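Myosin-17 (Arabidopsis thaliana, PDB 7KFL) probably carries cargo along actin filaments as a plant class XI myosin motor, recognising that cargo through its mainly helical globular tail. Local coordinates at residues 133-136 / 137-141; 316-319 / 320-323; 385-388 / 389-392. All blocks are in the same frame, centred on the assembly; numbering follows the deposited sequence.

How the contacts relate
One turn and two helix starts make up the three contacts. Contact 1 is a surface beta turn held against helix 31-43, in the loop before strand 146-147. Contacts 2 and 3 are the N-terminal caps of helices 319-326 and 388-393, each with a threonine as N-cap and an acidic residue three positions on, but with different hydrogen bonds between them. The sites are separate: contacts 1 and 2 lie on opposite sides of the chain's centre, their centres about 65 Å apart, whereas contacts 1 and 3 share a side with centres about 26 Å apart. Contact 3 is the most central, about 14 Å from the centre of the chain, and its centre is about 42 Å from that of contact 2.

Contact 1: 133-136 / 137-141; sequences NRQG and LTKLD
Gly136 and Lys139 close a type I beta turn, with Leu137 and Thr138 at its two central positions. The backbone angles of Leu137 (phi/psi -60°/-41°) lie near those expected for the first central residue, and Lys139 N gives Gly136 O a weak, bent bond of 3.2 Å (N-H...O angle 130°). The turn lies at the surface, in the loop that leads to strand 146-147, and packs against helix 31-43. There Leu137 touches Val31, and the backbone oxygens of Leu137 and Lys139 both accept from Lys38 NZ, which ties the turn to that helix.

Among the side chains, Gln135 and Lys139 cross at about a right angle. With CG lodged between its own backbone N and carbonyl carbon, Gln135 runs in an extended chain toward Lys139, and its amide nitrogen NE2 comes to 4.0 Å from Lys139 CG. That same NE2 approaches Lys139 O, but at an angle too poor for a hydrogen bond. At the other end of the amide, Gln135 OE1 sits over one face of the Arg134 guanidinium, displaced toward its rim. Lys139 CB lies 3.6 Å from Gly136 O.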
# COMPACT_ATOMS: atom_id res chain seq x y z
N ASN A 133 -30.79 20.77 6.21
CA ASN A 133 -31.52 21.14 4.98
C ASN A 133 -31.34 22.64 4.68
O ASN A 133 -31.91 23.11 3.68
CB ASN A 133 -33.01 20.80 5.07
CG ASN A 133 -33.28 19.43 5.65
OD1 ASN A 133 -32.38 18.60 5.75
ND2 ASN A 133 -34.52 19.17 6.04
N ARG A 134 -30.59 23.36 5.52
CA ARG A 134 -30.37 24.83 5.41
C ARG A 134 -29.26 25.12 4.38
O ARG A 134 -29.26 26.23 3.82
CB ARG A 134 -30.10 25.45 6.79
CG ARG A 134 -28.65 25.38 7.27
CD ARG A 134 -27.93 26.72 7.24
NE ARG A 134 -26.89 26.82 8.26
CZ ARG A 134 -26.06 27.85 8.41
NH1 ARG A 134 -26.13 28.90 7.61
NH2 ARG A 134 -25.15 27.83 9.38
N GLN A 135 -28.36 24.16 4.14
CA GLN A 135 -27.25 24.29 3.16
C GLN A 135 -26.85 22.91 2.62
O GLN A 135 -27.38 21.90 3.11
CB GLN A 135 -26.06 25.01 3.80
CG GLN A 135 -25.39 24.23 4.93
CD GLN A 135 -24.34 25.04 5.66
OE1 GLN A 135 -24.29 25.06 6.89
NE2 GLN A 135 -23.48 25.72 4.91
N GLY A 136 -25.96 22.90 1.62
CA GLY A 136 -25.38 21.68 1.02
C GLY A 136 -24.54 20.92 2.03
O GLY A 136 -23.79 21.57 2.78
N LEU A 137 -24.65 19.59 2.03
CA LEU A 137 -24.06 18.68 3.05
C LEU A 137 -22.54 18.84 3.10
O LEU A 137 -21.99 18.87 4.21
CB LEU A 137 -24.46 17.23 2.74
CG LEU A 137 -25.82 16.78 3.26
CD1 LEU A 137 -26.86 17.88 3.17
CD2 LEU A 137 -26.30 15.55 2.50
N THR A 138 -21.89 18.96 1.93
CA THR A 138 -20.40 18.99 1.80
C THR A 138 -19.89 20.44 1.83
O THR A 138 -18.66 20.61 1.93
CB THR A 138 -19.97 18.24 0.53
OG1 THR A 138 -20.63 18.83 -0.59
CG2 THR A 138 -20.28 16.76 0.61
N LYS A 139 -20.78 21.43 1.75
CA LYS A 139 -20.46 22.87 1.97
C LYS A 139 -20.51 23.14 3.48
O LYS A 139 -21.63 23.13 4.03
CB LYS A 139 -21.44 23.78 1.22
CG LYS A 139 -21.31 25.27 1.54
CD LYS A 139 -19.89 25.80 1.47
CE LYS A 139 -19.81 27.30 1.68
NZ LYS A 139 -18.44 27.72 2.07
N LEU A 140 -19.36 23.38 4.11
CA LEU A 140 -19.24 23.53 5.59
C LEU A 140 -18.69 24.92 5.94
O LEU A 140 -17.76 25.38 5.25
CB LEU A 140 -18.36 22.41 6.17
CG LEU A 140 -17.41 21.69 5.20
CD1 LEU A 140 -16.12 22.48 5.02
CD2 LEU A 140 -17.10 20.29 5.69
N ASP A 141 -19.29 25.56 6.95
CA ASP A 141 -18.87 26.86 7.52
C ASP A 141 -17.37 26.79 7.83
O ASP A 141 -16.95 25.79 8.46
CB ASP A 141 -19.68 27.21 8.77
CG ASP A 141 -19.35 28.57 9.38
OD1 ASP A 141 -19.16 29.53 8.60
OD2 ASP A 141 -19.30 28.65 10.62

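Contact 2: 316-319 / 320-323; sequences KKTL and DEIT
Thr318 and Glu321 are brought together by two rotations. Thr318 holds OG1 between its backbone N and carbonyl carbon (chi1 67°), facing the first turn of helix 319-326, while Glu321 sets CG beside its own N (chi1 -78°) and then runs straight, carrying its carboxylate back past the helix start.

The hydroxyl is thereby used twice, both times weakly. It accepts from the backbone, Glu321 N to Thr318 OG1 being 3.3 Å, and it donates to the carboxylate, Thr318 OG1 to Glu321 OE2 being also 3.3 Å. The two side chains cross at about a right angle, with Glu321 CG only 3.2 Å from Thr318 OG1. Lys317 contributes its aliphatic part, since its CD lies 3.8 Å from Glu321 OE1 whereas its amine stays beyond salt-bridge distance. With an alanine at Glu321, the Thr318 hydroxyl would probably lose the carboxylate that accepts from it, and Lys317 the acidic group beside its chain, though the bond from the backbone N could remain.

At the next residue, Leu319 O receives two donors from Thr323, approaching from opposite faces of its carbonyl plane: the backbone N at 3.1 Å and the hydroxyl OG1 at 2.9 Å. Leu319 itself packs on Val356 and Met360 of helix 354-369, and Ile322 on Leu335 of helix 332-341.

Glu321 CD remains 3.9 Å from Thr318 N, and the reciprocal backbone bond of a capping box is not made. This is a threonine N-cap, the start of a short helix within the helical DIL domain of the myosin tail.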
# COMPACT_ATOMS: atom_id res chain seq x y z
N LYS A 316 33.28 -11.34 -19.39
CA LYS A 316 34.10 -10.17 -19.80
C LYS A 316 33.91 -9.00 -18.83
O LYS A 316 34.75 -8.07 -18.86
CB LYS A 316 33.73 -9.73 -21.23
CG LYS A 316 34.10 -10.72 -22.33
CD LYS A 316 33.97 -10.14 -23.72
CE LYS A 316 34.54 -11.05 -24.79
NZ LYS A 316 34.36 -10.48 -26.14
N LYS A 317 32.87 -9.04 -17.99
CA LYS A 317 32.50 -7.93 -17.07
C LYS A 317 33.44 -7.93 -15.86
O LYS A 317 33.80 -9.02 -15.38
CB LYS A 317 31.05 -8.07 -16.59
CG LYS A 317 30.00 -8.28 -17.68
CD LYS A 317 29.53 -7.01 -18.35
CE LYS A 317 29.00 -7.24 -19.75
NZ LYS A 317 28.65 -5.97 -20.42
N THR A 318 33.83 -6.73 -15.39
CA THR A 318 34.60 -6.51 -14.14
C THR A 318 33.62 -6.43 -12.97
O THR A 318 32.43 -6.17 -13.22
CB THR A 318 35.47 -5.25 -14.24
OG1 THR A 318 34.61 -4.11 -14.30
CG2 THR A 318 36.40 -5.25 -15.43
N LEU A 319 34.10 -6.66 -11.74
CA LEU A 319 33.27 -6.60 -10.50
C LEU A 319 32.72 -5.18 -10.32
O LEU A 319 31.57 -5.05 -9.85
CB LEU A 319 34.12 -7.02 -9.29
CG LEU A 319 33.41 -6.96 -7.94
CD1 LEU A 319 32.29 -7.98 -7.85
CD2 LEU A 319 34.40 -7.17 -6.80
N ASP A 320 33.51 -4.16 -10.67
CA ASP A 320 33.18 -2.72 -10.49
C ASP A 320 32.03 -2.33 -11.43
O ASP A 320 31.16 -1.57 -10.99
CB ASP A 320 34.42 -1.85 -10.69
CG ASP A 320 35.46 -2.03 -9.59
OD1 ASP A 320 35.09 -1.91 -8.40
OD2 ASP A 320 36.63 -2.29 -9.93
N GLU A 321 32.04 -2.83 -12.67
CA GLU A 321 30.94 -2.63 -13.66
C GLU A 321 29.63 -3.16 -13.07
O GLU A 321 28.64 -2.40 -13.05
CB GLU A 321 31.24 -3.34 -14.98
CG GLU A 321 32.23 -2.60 -15.87
CD GLU A 321 32.67 -3.38 -17.10
OE1 GLU A 321 31.82 -4.08 -17.68
OE2 GLU A 321 33.86 -3.29 -17.46
N ILE A 322 29.64 -4.40 -12.58
CA ILE A 322 28.44 -5.13 -12.07
C ILE A 322 27.85 -4.35 -10.89
O ILE A 322 26.62 -4.15 -10.88
CB ILE A 322 28.80 -6.58 -11.68
CG1 ILE A 322 29.28 -7.39 -12.89
CG2 ILE A 322 27.64 -7.27 -10.98
CD1 ILE A 322 30.14 -8.58 -12.54
N THR A 323 28.69 -3.92 -9.94
CA THR A 323 28.27 -3.39 -8.61
C THR A 323 27.88 -1.91 -8.69
O THR A 323 27.25 -1.44 -7.72
CB THR A 323 29.37 -3.57 -7.55
OG1 THR A 323 30.57 -2.97 -8.04
CG2 THR A 323 29.61 -5.02 -7.19

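Contact 3: 385-388 / 389-392; sequences PFTV and EDIS
Thr387 and Asp390 stand at the start of helix 388-393, where Thr387 is the N-cap. Their polar contact is the side-chain-to-backbone half of a capping box: Thr387 N donates to Asp390 OD2 over 3.4 Å, a weak though fairly straight bond (158°). Asp390 sets CG beside its own backbone N (chi1 -71°), which swings the carboxylate back over the residue before the helix. A negative group here would probably be favoured by the helix N-terminus, and its other oxygen, OD1, makes a long, weak ion pair with Lys393.

The backbone bonds are firmer. Ile391 N reaches Thr387 O at 3.1 Å, in the carbonyl plane, and Ser392 N follows with Val388 O.

Apolar packing secures the inner side. Ile391 extends its CD1 obliquely to the Phe386 ring, 3.5 Å from Phe386 CD1 and close to CE1 as well. The ring in turn meets Tyr167 edge-to-face, and both Phe386 and Ile391 touch Leu163 of helix 150-186, joining this C-terminal helix to the helical body.

The buried Ser392 hydroxyl is satisfied within the turn: OG donates to Glu389 O at 2.7 Å, from above the carbonyl plane and not along a lone pair.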
# COMPACT_ATOMS: atom_id res chain seq x y z
N PRO A 385 2.59 3.99 6.52
CA PRO A 385 3.56 4.96 6.00
C PRO A 385 3.09 6.43 6.02
O PRO A 385 3.62 7.21 5.25
CB PRO A 385 3.69 4.46 4.56
CG PRO A 385 2.28 4.05 4.19
CD PRO A 385 1.71 3.46 5.47
N PHE A 386 2.16 6.78 6.91
CA PHE A 386 1.54 8.13 6.99
C PHE A 386 1.09 8.44 8.42
O PHE A 386 0.73 7.51 9.16
CB PHE A 386 0.35 8.24 6.04
CG PHE A 386 -0.77 7.27 6.32
CD1 PHE A 386 -1.76 7.57 7.24
CD2 PHE A 386 -0.82 6.05 5.67
CE1 PHE A 386 -2.78 6.68 7.50
CE2 PHE A 386 -1.85 5.15 5.93
CZ PHE A 386 -2.83 5.47 6.85
N THR A 387 1.08 9.73 8.76
CA THR A 387 0.46 10.31 9.98
C THR A 387 -0.72 11.19 9.55
O THR A 387 -0.75 11.59 8.37
CB THR A 387 1.50 11.09 10.80
OG1 THR A 387 2.06 12.11 9.97
CG2 THR A 387 2.60 10.21 11.34
N VAL A 388 -1.64 11.48 10.47
CA VAL A 388 -2.87 12.29 10.21
C VAL A 388 -2.46 13.69 9.74
O VAL A 388 -3.20 14.28 8.94
CB VAL A 388 -3.80 12.34 11.44
CG1 VAL A 388 -4.97 13.29 11.25
CG2 VAL A 388 -4.30 10.96 11.83
N GLU A 389 -1.31 14.19 10.22
CA GLU A 389 -0.73 15.51 9.84
C GLU A 389 -0.30 15.48 8.37
O GLU A 389 -0.54 16.48 7.67
CB GLU A 389 0.43 15.87 10.77
CG GLU A 389 1.01 17.25 10.53
CD GLU A 389 0.07 18.42 10.81
OE1 GLU A 389 -0.95 18.22 11.49
OE2 GLU A 389 0.37 19.53 10.34
N ASP A 390 0.33 14.38 7.91
CA ASP A 390 0.75 14.17 6.50
C ASP A 390 -0.48 14.19 5.59
O ASP A 390 -0.44 14.90 4.57
CB ASP A 390 1.50 12.85 6.30
CG ASP A 390 2.89 12.81 6.90
OD1 ASP A 390 3.47 13.90 7.14
OD2 ASP A 390 3.40 11.69 7.13
N ILE A 391 -1.51 13.43 5.95
CA ILE A 391 -2.80 13.33 5.20
C ILE A 391 -3.37 14.74 5.02
O ILE A 391 -3.74 15.09 3.89
CB ILE A 391 -3.80 12.39 5.90
CG1 ILE A 391 -3.30 10.94 5.89
CG2 ILE A 391 -5.19 12.52 5.30
CD1 ILE A 391 -4.27 9.94 6.49
N SER A 392 -3.43 15.52 6.11
CA SER A 392 -3.98 16.90 6.15
C SER A 392 -3.06 17.87 5.38
O SER A 392 -3.61 18.78 4.73
CB SER A 392 -4.18 17.36 7.58
OG SER A 392 -2.93 17.56 8.23